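Local coordinates for probable glutamine-binding lipoprotein GlnH (GLNBP) (Mycobacterium tuberculosis H37Rv, PDB 6H2T) that binds glutamate and probably aspartate, and probably relays their availability to control glutamate metabolism through protein kinase G, at residues A[26-31]-A[125-130]; A[102-107]-A[119-124]; A[142-147]-A[206-211]; A[165-170]-A[190-195]. All coordinates share one frame; numbering follows the deposited sequence.

Contact 1: residues A[26-31]-A[125-130]; sequences CDPTAS and ITCERR. With GLU (glutamic acid), chain B.
Arg-130 reaches back from its short helix to the turn at Pro-28, and its side chain can be followed atom by atom. From CB the chain runs extended through CG to NE (chi2 -159°, chi3 166°), which carries the guanidinium over to the 26-31 segment. CD passes 3.4 Å from Pro-28 O, and NE then donates to that same oxygen at 2.7 Å, with an N-H...O angle of 153° and the acceptor near the guanidinium plane. NH2 goes further along the turn and donates to a water 2.9 Å away. The guanidinium is gripped beyond the turn too, NH1 by Asn-134 and NH2, weakly, by Phe-135 O.

Beside this polar arm the contact is covalent and apolar. Cys-26 SG and Cys-127 SG form a disulfide of 2.0 Å, with Cys-127 SG lying 3.8 Å from Pro-28 CD, so the proline ring rests against the bridge. Ile-125 adds a second apolar contact: its CG2 branch, anti to the backbone N, meets Pro-28 CB at 3.9 Å.

Thr-126 caps the helix through OG1, which accepts from Arg-129 N, and Arg-129 points to the ligand, its NH1 donating to GLU OXT at 2.8 Å. The N-terminal segment is thus pinned to the short helix 127-130, while Ser-31 pairs with the C-terminal strand 285-286 and Ile-125 packs on strand 133-135.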
# COMPACT_ATOMS: atom_id res chain seq x y z
N CYS A 26 8.13 -17.24 -2.71
CA CYS A 26 9.15 -17.42 -3.73
C CYS A 26 10.34 -16.53 -3.43
O CYS A 26 11.04 -16.08 -4.35
CB CYS A 26 8.60 -17.09 -5.12
SG CYS A 26 7.86 -15.43 -5.11
N ASP A 27 10.53 -16.22 -2.16
CA ASP A 27 11.38 -15.11 -1.73
C ASP A 27 10.96 -13.83 -2.44
O ASP A 27 11.77 -13.19 -3.13
CB ASP A 27 12.85 -15.43 -1.99
CG ASP A 27 13.77 -14.58 -1.17
OD1 ASP A 27 13.28 -13.91 -0.24
OD2 ASP A 27 14.99 -14.58 -1.45
N PRO A 28 9.69 -13.42 -2.32
CA PRO A 28 9.20 -12.32 -3.15
C PRO A 28 9.91 -10.99 -2.90
O PRO A 28 9.97 -10.17 -3.83
CB PRO A 28 7.71 -12.23 -2.79
CG PRO A 28 7.62 -12.82 -1.43
CD PRO A 28 8.65 -13.90 -1.38
N THR A 29 10.43 -10.75 -1.70
CA THR A 29 10.95 -9.41 -1.40
C THR A 29 12.35 -9.16 -1.95
O THR A 29 12.82 -8.02 -1.89
CB THR A 29 10.96 -9.14 0.11
OG1 THR A 29 11.85 -10.04 0.78
CG2 THR A 29 9.56 -9.27 0.67
N ALA A 30 13.03 -10.17 -2.49
CA ALA A 30 14.34 -9.96 -3.08
C ALA A 30 14.19 -9.29 -4.44
O ALA A 30 13.32 -9.68 -5.24
CB ALA A 30 15.09 -11.29 -3.19
N SER A 31 15.00 -8.25 -4.70
CA SER A 31 14.87 -7.39 -5.88
C SER A 31 16.25 -7.15 -6.48
O SER A 31 17.24 -7.75 -6.05
CB SER A 31 14.15 -6.09 -5.49
OG SER A 31 13.94 -5.26 -6.62
N ILE A 125 4.30 -6.80 -1.72
CA ILE A 125 5.07 -7.64 -2.64
C ILE A 125 4.68 -9.09 -2.40
O ILE A 125 4.87 -9.61 -1.30
CB ILE A 125 6.58 -7.45 -2.43
CG1 ILE A 125 6.97 -5.98 -2.59
CG2 ILE A 125 7.37 -8.36 -3.38
CD1 ILE A 125 8.31 -5.63 -1.95
N THR A 126 4.15 -9.75 -3.43
CA THR A 126 3.74 -11.15 -3.30
C THR A 126 4.24 -11.94 -4.50
O THR A 126 4.51 -11.40 -5.57
CB THR A 126 2.21 -11.33 -3.21
OG1 THR A 126 1.62 -11.03 -4.48
CG2 THR A 126 1.60 -10.42 -2.13
N CYS A 127 4.35 -13.26 -4.30
CA CYS A 127 4.76 -14.15 -5.37
C CYS A 127 3.78 -14.12 -6.54
O CYS A 127 4.19 -14.13 -7.70
CB CYS A 127 4.90 -15.57 -4.83
SG CYS A 127 6.34 -15.69 -3.79
N GLU A 128 2.48 -14.10 -6.24
CA GLU A 128 1.48 -14.02 -7.30
C GLU A 128 1.64 -12.74 -8.11
O GLU A 128 1.62 -12.77 -9.34
CB GLU A 128 0.07 -14.09 -6.70
CG GLU A 128 -1.02 -14.39 -7.70
CD GLU A 128 -0.95 -15.82 -8.20
OE1 GLU A 128 -0.69 -16.73 -7.38
OE2 GLU A 128 -1.14 -16.04 -9.42
N ARG A 129 1.80 -11.61 -7.43
CA ARG A 129 1.97 -10.35 -8.16
C ARG A 129 3.27 -10.32 -8.95
O ARG A 129 3.31 -9.73 -10.03
CB ARG A 129 1.90 -9.17 -7.20
CG ARG A 129 0.49 -8.95 -6.69
CD ARG A 129 0.47 -8.03 -5.51
NE ARG A 129 -0.90 -7.86 -5.04
CZ ARG A 129 -1.27 -6.97 -4.12
NH1 ARG A 129 -0.36 -6.17 -3.55
NH2 ARG A 129 -2.55 -6.90 -3.76
N ARG A 130 4.33 -10.94 -8.44
CA ARG A 130 5.60 -10.94 -9.16
C ARG A 130 5.56 -11.73 -10.46
O ARG A 130 6.50 -11.61 -11.25
CB ARG A 130 6.71 -11.47 -8.26
CG ARG A 130 7.35 -10.38 -7.42
CD ARG A 130 8.73 -10.81 -6.96
NE ARG A 130 9.55 -9.72 -6.43
CZ ARG A 130 10.23 -8.85 -7.17
NH1 ARG A 130 10.17 -8.92 -8.49
NH2 ARG A 130 10.97 -7.92 -6.58
N GLU B . -1.10 -3.73 1.19
CA GLU B . -2.17 -4.67 0.84
C GLU B . -2.22 -4.89 -0.67
O GLU B . -3.23 -5.29 -1.26
CB GLU B . -3.54 -4.17 1.34
CG GLU B . -3.73 -2.65 1.35
CD GLU B . -3.74 -2.04 -0.04
OE1 GLU B . -4.79 -1.48 -0.46
OE2 GLU B . -2.68 -2.07 -0.70
OXT GLU B . -1.19 -4.67 -1.33
O HOH W 1 11.03 -6.94 -3.89
O HOH W 2 13.01 -7.53 -8.89

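Contact 2: residues A[102-107]-A[119-124]. With GLU (glutamic acid), chain B.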
# COMPACT_ATOMS: atom_id res chain seq x y z
N LEU A 102 -5.62 5.58 -9.40
CA LEU A 102 -5.85 4.16 -9.61
C LEU A 102 -6.33 3.54 -8.30
O LEU A 102 -5.77 3.83 -7.24
CB LEU A 102 -4.57 3.42 -10.04
CG LEU A 102 -3.75 3.89 -11.23
CD1 LEU A 102 -2.42 3.16 -11.23
CD2 LEU A 102 -4.53 3.65 -12.52
N SER A 103 -7.35 2.69 -8.38
CA SER A 103 -7.75 1.94 -7.20
C SER A 103 -6.77 0.79 -6.94
O SER A 103 -5.95 0.43 -7.80
CB SER A 103 -9.16 1.37 -7.37
OG SER A 103 -9.14 0.38 -8.38
N ALA A 104 -6.88 0.21 -5.75
CA ALA A 104 -6.09 -0.98 -5.43
C ALA A 104 -6.24 -2.05 -6.49
O ALA A 104 -5.28 -2.75 -6.83
CB ALA A 104 -6.49 -1.52 -4.05
N ALA A 105 -7.45 -2.20 -7.04
CA ALA A 105 -7.71 -3.25 -8.01
C ALA A 105 -7.10 -2.96 -9.37
O ALA A 105 -7.07 -3.86 -10.22
CB ALA A 105 -9.22 -3.46 -8.18
N GLU A 106 -6.63 -1.73 -9.61
CA GLU A 106 -6.09 -1.33 -10.90
C GLU A 106 -4.57 -1.24 -10.91
O GLU A 106 -4.00 -0.89 -11.95
CB GLU A 106 -6.70 0.02 -11.34
CG GLU A 106 -8.23 -0.04 -11.50
CD GLU A 106 -8.90 1.33 -11.63
OE1 GLU A 106 -8.45 2.31 -11.00
OE2 GLU A 106 -9.92 1.42 -12.36
N ARG A 107 -3.90 -1.54 -9.80
CA ARG A 107 -2.46 -1.34 -9.72
C ARG A 107 -1.72 -2.21 -10.74
O ARG A 107 -0.85 -1.72 -11.47
CB ARG A 107 -1.96 -1.63 -8.31
CG ARG A 107 -2.39 -0.59 -7.29
CD ARG A 107 -1.93 -1.02 -5.89
NE ARG A 107 -2.73 -2.16 -5.43
CZ ARG A 107 -2.68 -2.64 -4.19
NH1 ARG A 107 -1.83 -2.11 -3.31
NH2 ARG A 107 -3.46 -3.66 -3.85
N VAL A 119 3.97 2.48 -9.38
CA VAL A 119 2.87 2.52 -8.42
C VAL A 119 3.48 2.62 -7.04
O VAL A 119 4.34 1.80 -6.67
CB VAL A 119 1.97 1.28 -8.53
CG1 VAL A 119 0.97 1.21 -7.34
CG2 VAL A 119 1.22 1.26 -9.86
N VAL A 120 3.10 3.65 -6.28
CA VAL A 120 3.44 3.75 -4.87
C VAL A 120 2.11 3.89 -4.15
O VAL A 120 1.58 4.99 -4.01
CB VAL A 120 4.39 4.90 -4.56
CG1 VAL A 120 4.97 4.73 -3.15
CG2 VAL A 120 5.54 4.99 -5.61
N LYS A 121 1.53 2.75 -3.75
CA LYS A 121 0.19 2.72 -3.19
C LYS A 121 0.08 1.46 -2.33
O LYS A 121 -0.57 0.49 -2.72
CB LYS A 121 -0.89 2.74 -4.28
CG LYS A 121 -2.28 3.11 -3.75
CD LYS A 121 -3.37 2.53 -4.64
CE LYS A 121 -4.75 2.92 -4.12
NZ LYS A 121 -5.00 2.37 -2.74
N THR A 122 0.73 1.54 -1.16
CA THR A 122 0.81 0.48 -0.15
C THR A 122 0.85 -0.91 -0.76
O THR A 122 0.12 -1.80 -0.32
CB THR A 122 -0.35 0.60 0.85
OG1 THR A 122 -1.63 0.52 0.17
CG2 THR A 122 -0.28 1.92 1.62
N MET A 123 1.71 -1.14 -1.75
CA MET A 123 1.57 -2.32 -2.59
C MET A 123 2.39 -3.48 -2.03
O MET A 123 3.62 -3.53 -2.19
CB MET A 123 1.98 -2.01 -4.03
CG MET A 123 1.50 -3.09 -4.98
SD MET A 123 1.69 -2.58 -6.68
CE MET A 123 1.02 -4.01 -7.53
N SER A 124 1.70 -4.43 -1.41
CA SER A 124 2.38 -5.61 -0.87
C SER A 124 3.05 -6.42 -1.97
O SER A 124 2.46 -6.69 -3.03
CB SER A 124 1.38 -6.48 -0.11
OG SER A 124 0.98 -5.79 1.06
N GLU B . -1.10 -3.73 1.19
CA GLU B . -2.17 -4.67 0.84
C GLU B . -2.22 -4.89 -0.67
O GLU B . -3.23 -5.29 -1.26
CB GLU B . -3.54 -4.17 1.34
CG GLU B . -3.73 -2.65 1.35
CD GLU B . -3.74 -2.04 -0.04
OE1 GLU B . -4.79 -1.48 -0.46
OE2 GLU B . -2.68 -2.07 -0.70
OXT GLU B . -1.19 -4.67 -1.33
O HOH W 3 -8.08 1.78 -3.73
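Arg-107 dominates the tight half of this contact, with 125 Å² of its surface buried against the 119-124 segment. Val-119 and Met-123 both pack against one side of its aliphatic part: CG lies 3.8 Å from Val-119 CG1, the two side chains crossing at about a right angle, and CB lies 3.9 Å from Met-123 CE. A bend at chi3 (-72°) then turns the guanidinium toward the ligand. NE donates to Ala-104 O on a lone pair in the carbonyl plane, a bond within its own segment that helps fix the rotation of the group. NH1 donates to Lys-121 O at 2.9 Å, nearly along the C=O axis, although the N-H...O angle is only 136°.

The other half is looser. Lys-121 runs alongside the 102-104 backbone with CE 3.4 Å from Leu-102 O, but its NZ is linked to Ala-104 N through a water, the bond from NZ being weak and long at 3.3 Å; Asp-59 is a distant, weak ion partner. Leu-102 and Val-119 meet only at 4.3 Å, between CD1 and CG2.

Arg-107 carries the tight side into the ligand site. Its NH1 also donates to GLU OE2 at 2.7 Å and NH2 to GLU O, so one guanidinium serves both carboxylates. Segment 119-124 adds further ligand-binding groups: Thr-122 O and Ser-124 OG accept from the amino nitrogen, and Thr-122 OG1 donates to OE2. The set is consistent with recognition of an acidic α-amino acid.

Contact 3: residues A[142-147]-A[206-211]. With GLU (glutamic acid), chain B.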
# COMPACT_ATOMS: atom_id res chain seq x y z
N ALA A 142 4.34 -3.63 6.91
CA ALA A 142 3.13 -3.52 7.72
C ALA A 142 2.59 -4.91 8.03
O ALA A 142 3.12 -5.93 7.59
CB ALA A 142 2.09 -2.67 7.00
N ASN A 143 1.52 -4.96 8.83
CA ASN A 143 0.86 -6.23 9.11
C ASN A 143 -0.64 -6.03 9.22
O ASN A 143 -1.11 -5.03 9.78
CB ASN A 143 1.39 -6.87 10.39
CG ASN A 143 1.42 -8.38 10.30
OD1 ASN A 143 0.38 -9.03 10.26
ND2 ASN A 143 2.63 -8.96 10.22
N GLN A 144 -1.39 -6.98 8.68
CA GLN A 144 -2.84 -6.87 8.66
C GLN A 144 -3.40 -7.02 10.07
O GLN A 144 -3.04 -7.94 10.79
CB GLN A 144 -3.43 -7.95 7.76
CG GLN A 144 -4.94 -7.86 7.70
CD GLN A 144 -5.51 -8.62 6.53
OE1 GLN A 144 -4.77 -9.07 5.66
NE2 GLN A 144 -6.82 -8.79 6.51
N ARG A 145 -4.30 -6.11 10.46
CA ARG A 145 -4.95 -6.22 11.76
C ARG A 145 -6.42 -5.87 11.58
O ARG A 145 -6.95 -5.89 10.46
CB ARG A 145 -4.23 -5.34 12.80
CG ARG A 145 -2.80 -5.81 13.09
CD ARG A 145 -2.16 -5.07 14.25
NE ARG A 145 -2.83 -5.36 15.52
CZ ARG A 145 -2.63 -4.70 16.65
NH1 ARG A 145 -1.75 -3.70 16.69
NH2 ARG A 145 -3.30 -5.04 17.75
N ILE A 146 -7.10 -5.53 12.68
CA ILE A 146 -8.54 -5.31 12.70
C ILE A 146 -8.82 -3.94 13.29
O ILE A 146 -8.17 -3.54 14.26
CB ILE A 146 -9.25 -6.41 13.52
CG1 ILE A 146 -9.04 -7.78 12.87
CG2 ILE A 146 -10.75 -6.08 13.70
CD1 ILE A 146 -9.44 -8.94 13.80
N LEU A 147 -9.77 -3.22 12.70
CA LEU A 147 -10.20 -1.92 13.20
C LEU A 147 -11.68 -2.00 13.56
O LEU A 147 -12.49 -2.49 12.76
CB LEU A 147 -9.96 -0.84 12.12
CG LEU A 147 -10.42 0.58 12.45
CD1 LEU A 147 -9.44 1.24 13.38
CD2 LEU A 147 -10.53 1.43 11.16
N ALA A 206 -16.52 -3.92 11.15
CA ALA A 206 -15.08 -3.84 11.32
C ALA A 206 -14.44 -3.65 9.95
O ALA A 206 -15.05 -3.92 8.92
CB ALA A 206 -14.52 -5.10 12.00
N VAL A 207 -13.19 -3.18 9.97
CA VAL A 207 -12.35 -3.12 8.78
C VAL A 207 -11.12 -3.97 9.07
O VAL A 207 -10.61 -3.97 10.20
CB VAL A 207 -11.95 -1.66 8.47
CG1 VAL A 207 -11.08 -1.58 7.21
CG2 VAL A 207 -13.22 -0.79 8.32
N SER A 208 -10.62 -4.69 8.08
CA SER A 208 -9.37 -5.42 8.28
C SER A 208 -8.40 -5.18 7.12
O SER A 208 -8.72 -5.51 5.98
CB SER A 208 -9.61 -6.92 8.46
OG SER A 208 -8.35 -7.57 8.68
N THR A 209 -7.24 -4.59 7.43
CA THR A 209 -6.19 -4.37 6.44
C THR A 209 -4.92 -4.00 7.19
O THR A 209 -4.85 -4.10 8.42
CB THR A 209 -6.59 -3.31 5.40
OG1 THR A 209 -5.63 -3.30 4.33
CG2 THR A 209 -6.68 -1.90 6.01
N ASP A 210 -3.91 -3.56 6.42
CA ASP A 210 -2.62 -3.16 6.97
C ASP A 210 -2.79 -2.21 8.15
O ASP A 210 -3.53 -1.23 8.06
CB ASP A 210 -1.82 -2.43 5.89
CG ASP A 210 -1.69 -3.21 4.60
OD1 ASP A 210 -2.14 -4.37 4.52
OD2 ASP A 210 -1.12 -2.63 3.65
N ASP A 211 -2.05 -2.48 9.23
CA ASP A 211 -2.19 -1.64 10.42
C ASP A 211 -1.78 -0.20 10.14
O ASP A 211 -2.30 0.73 10.77
CB ASP A 211 -1.40 -2.22 11.61
CG ASP A 211 0.10 -2.46 11.34
OD1 ASP A 211 0.62 -2.33 10.20
OD2 ASP A 211 0.79 -2.81 12.33
N GLU B . -1.10 -3.73 1.19
CA GLU B . -2.17 -4.67 0.84
C GLU B . -2.22 -4.89 -0.67
O GLU B . -3.23 -5.29 -1.26
CB GLU B . -3.54 -4.17 1.34
CG GLU B . -3.73 -2.65 1.35
CD GLU B . -3.74 -2.04 -0.04
OE1 GLU B . -4.79 -1.48 -0.46
OE2 GLU B . -2.68 -2.07 -0.70
OXT GLU B . -1.19 -4.67 -1.33
O HOH W 4 -3.93 -6.43 4.66
O HOH W 5 -0.15 -2.29 14.87
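Asp-211 has the most surface buried by this contact, and it closes round the backbone of Asn-143. Its backbone N donates to Asn-143 O at 2.8 Å, while its OD1 accepts from Asn-143 N at 3.1 Å, the N-H...O angle being 174° and the donor standing above the carboxylate plane. CG stands between its own backbone N and carbonyl carbon (chi1 56°), which brings OD1 to the backbone N of Asn-143. Its CB also lies 4.0 Å from Arg-145 CD, and a water joins OD2 to Arg-145 NH1; the arginine's NH2 is held by Gly-228 O.

Strand 142-147 runs antiparallel to strand 206-208, their axes 168° apart. This is part of the central sheet of a lobe in the periplasmic-binding-protein fold, and the chain corner at Thr-209 brings Asp-210 to the ligand cleft. There Asp-210 OD2 accepts from the ligand's amino nitrogen at 2.7 Å and also bonds to Tyr-236 OH.

Leu-147 marks the far end, in a hydrogen-bonded pair with Val-207: Leu-147 N donates to Val-207 O at 2.7 Å, and Val-207 N returns a bond to Leu-147 O at 3.0 Å. Their side chains meet CB to CB at 4.2 Å, Leu-147 packing on helix 211-220 and Val-207 on helix 192-200. Between the two ends Ser-208 OG donates to Arg-145 O and accepts from Gln-144 NE2, the latter at 2.9 Å with the hydroxyl oxygen lying in the amide plane.

Contact 4: residues A[165-170]-A[190-195]. With GLU (glutamic acid), chain B.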
# COMPACT_ATOMS: atom_id res chain seq x y z
N VAL A 165 -17.36 -7.29 7.59
CA VAL A 165 -15.98 -6.81 7.55
C VAL A 165 -15.72 -6.20 6.19
O VAL A 165 -15.99 -6.84 5.16
CB VAL A 165 -14.98 -7.94 7.85
CG1 VAL A 165 -13.55 -7.39 7.88
CG2 VAL A 165 -15.34 -8.63 9.16
N CYS A 166 -15.17 -4.99 6.17
CA CYS A 166 -14.92 -4.25 4.93
C CYS A 166 -13.47 -4.38 4.49
O CYS A 166 -12.55 -4.24 5.31
CB CYS A 166 -15.26 -2.77 5.12
SG CYS A 166 -15.13 -1.73 3.63
N VAL A 167 -13.27 -4.62 3.18
CA VAL A 167 -11.97 -4.57 2.53
C VAL A 167 -12.13 -3.89 1.18
O VAL A 167 -13.19 -3.96 0.56
CB VAL A 167 -11.36 -5.98 2.29
CG1 VAL A 167 -11.01 -6.66 3.61
CG2 VAL A 167 -12.33 -6.83 1.46
N ALA A 168 -11.06 -3.25 0.70
CA ALA A 168 -11.06 -2.79 -0.68
C ALA A 168 -10.86 -3.96 -1.64
O ALA A 168 -10.08 -4.88 -1.37
CB ALA A 168 -9.97 -1.73 -0.89
N ARG A 169 -11.55 -3.91 -2.78
CA ARG A 169 -11.34 -4.92 -3.82
C ARG A 169 -9.91 -4.89 -4.32
O ARG A 169 -9.25 -3.84 -4.32
CB ARG A 169 -12.31 -4.69 -4.98
CG ARG A 169 -13.74 -5.06 -4.59
CD ARG A 169 -14.70 -4.98 -5.75
NE ARG A 169 -15.02 -3.60 -6.09
CZ ARG A 169 -15.88 -2.84 -5.41
NH1 ARG A 169 -16.52 -3.34 -4.35
NH2 ARG A 169 -16.12 -1.59 -5.80
N GLY A 170 -9.41 -6.06 -4.72
CA GLY A 170 -8.08 -6.14 -5.30
C GLY A 170 -6.94 -6.11 -4.31
O GLY A 170 -5.82 -5.73 -4.69
N VAL A 190 -14.21 0.42 -3.12
CA VAL A 190 -13.14 0.85 -4.02
C VAL A 190 -11.87 1.17 -3.24
O VAL A 190 -10.78 0.76 -3.63
CB VAL A 190 -13.59 2.06 -4.86
CG1 VAL A 190 -12.40 2.57 -5.71
CG2 VAL A 190 -14.75 1.68 -5.75
N ASN A 191 -11.99 1.92 -2.14
CA ASN A 191 -10.79 2.36 -1.43
C ASN A 191 -11.03 2.36 0.07
O ASN A 191 -12.15 2.14 0.56
CB ASN A 191 -10.31 3.73 -1.92
CG ASN A 191 -11.33 4.84 -1.70
OD1 ASN A 191 -11.80 5.04 -0.59
ND2 ASN A 191 -11.64 5.58 -2.75
N TRP A 192 -9.96 2.60 0.82
CA TRP A 192 -10.02 2.40 2.26
C TRP A 192 -10.84 3.49 2.94
O TRP A 192 -11.50 3.22 3.96
CB TRP A 192 -8.60 2.28 2.81
CG TRP A 192 -8.01 0.98 2.32
CD1 TRP A 192 -7.02 0.81 1.40
CD2 TRP A 192 -8.43 -0.34 2.69
NE1 TRP A 192 -6.79 -0.53 1.18
CE2 TRP A 192 -7.64 -1.26 1.97
CE3 TRP A 192 -9.41 -0.83 3.57
CZ2 TRP A 192 -7.79 -2.64 2.10
CZ3 TRP A 192 -9.56 -2.22 3.69
CH2 TRP A 192 -8.76 -3.10 2.95
N ALA A 193 -10.85 4.71 2.38
CA ALA A 193 -11.72 5.75 2.91
C ALA A 193 -13.18 5.33 2.86
O ALA A 193 -13.97 5.71 3.75
CB ALA A 193 -11.51 7.04 2.12
N ASP A 194 -13.57 4.54 1.85
CA ASP A 194 -14.95 4.06 1.76
C ASP A 194 -15.28 3.12 2.91
O ASP A 194 -16.43 3.09 3.37
CB ASP A 194 -15.19 3.35 0.42
CG ASP A 194 -15.01 4.26 -0.78
OD1 ASP A 194 -15.23 5.48 -0.66
OD2 ASP A 194 -14.65 3.75 -1.86
N CYS A 195 -14.32 2.30 3.34
CA CYS A 195 -14.55 1.46 4.52
C CYS A 195 -14.79 2.31 5.75
O CYS A 195 -15.64 1.98 6.59
CB CYS A 195 -13.36 0.53 4.78
SG CYS A 195 -13.22 -0.86 3.64
N GLU B . -1.10 -3.73 1.19
CA GLU B . -2.17 -4.67 0.84
C GLU B . -2.22 -4.89 -0.67
O GLU B . -3.23 -5.29 -1.26
CB GLU B . -3.54 -4.17 1.34
CG GLU B . -3.73 -2.65 1.35
CD GLU B . -3.74 -2.04 -0.04
OE1 GLU B . -4.79 -1.48 -0.46
OE2 GLU B . -2.68 -2.07 -0.70
OXT GLU B . -1.19 -4.67 -1.33
O HOH W 6 -10.11 -1.39 -5.31
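Trp-192 and Ala-168 make the main fit of this contact: the six-membered part of the indole is received against the strand backbone at Val-167 and Ala-168. Ala-168 CB is the bump over one face, 4.0 Å from the centroid of the six-membered ring and 22° off its normal, a CH-pi contact offset toward the rim. The backbone adds to the same face, with Ala-168 N 3.2 Å from Trp-192 CH2, and Val-167 CB abuts that CH2 corner at 3.9 Å. Val-207, Thr-209 and Ser-173 also touch the ring. Its edge carries NE1 to the ligand: it donates to GLU OE1 at 2.8 Å with an N-H...O angle of 174°, the acceptor in the indole plane.

Two further contacts lie beyond the ring. The disulfide between Cys-166 SG and Cys-195 SG, 2.1 Å long with chi3 -80°, locks strand to helix. Arg-169 bends at chi3 so that NH2 comes 3.5 Å from Val-190 CG2, while a water joins Arg-169 O to Val-190 O; NH1 of this arginine bonds to Ser-188.

Asn-191 and Asp-194 form a capping box at the start of the helix, Asp-194 N donating to Asn-191 OD1 and Asn-191 N to Asp-194 OD2. Through the disulfide and Trp-192, helix 192-200 lies against strand 164-168, whose neighbours in the sheet are strands 185-189 and 206-208, with helix 172-177 packed against Val-167.

Contacts 2, 3 and 4 are largely buried, whereas contact 1 is only partly buried and ties the N-terminal segment to helix 127-130. All four touch the glutamate. Contacts 1 and 2 adjoin through Arg-129, whose NH1 meets Ser-124 O and whose guanidinium lies beside that of Arg-107, both bonded to the ligand's α-carboxylate. Contacts 3 and 4 share one sheet, since strands 206-208 and 164-168 are neighbours in it. Contact 2 meets contact 4 where Arg-107 NH2 probably bonds to Gly-170 O. Contacts 1 and 4 each hold a disulfide, but contact 4 is otherwise mainly apolar around Trp-192 and contact 1 partly polar through Arg-130; backbone pairing marks contact 3, charged side-chain chemistry contact 2.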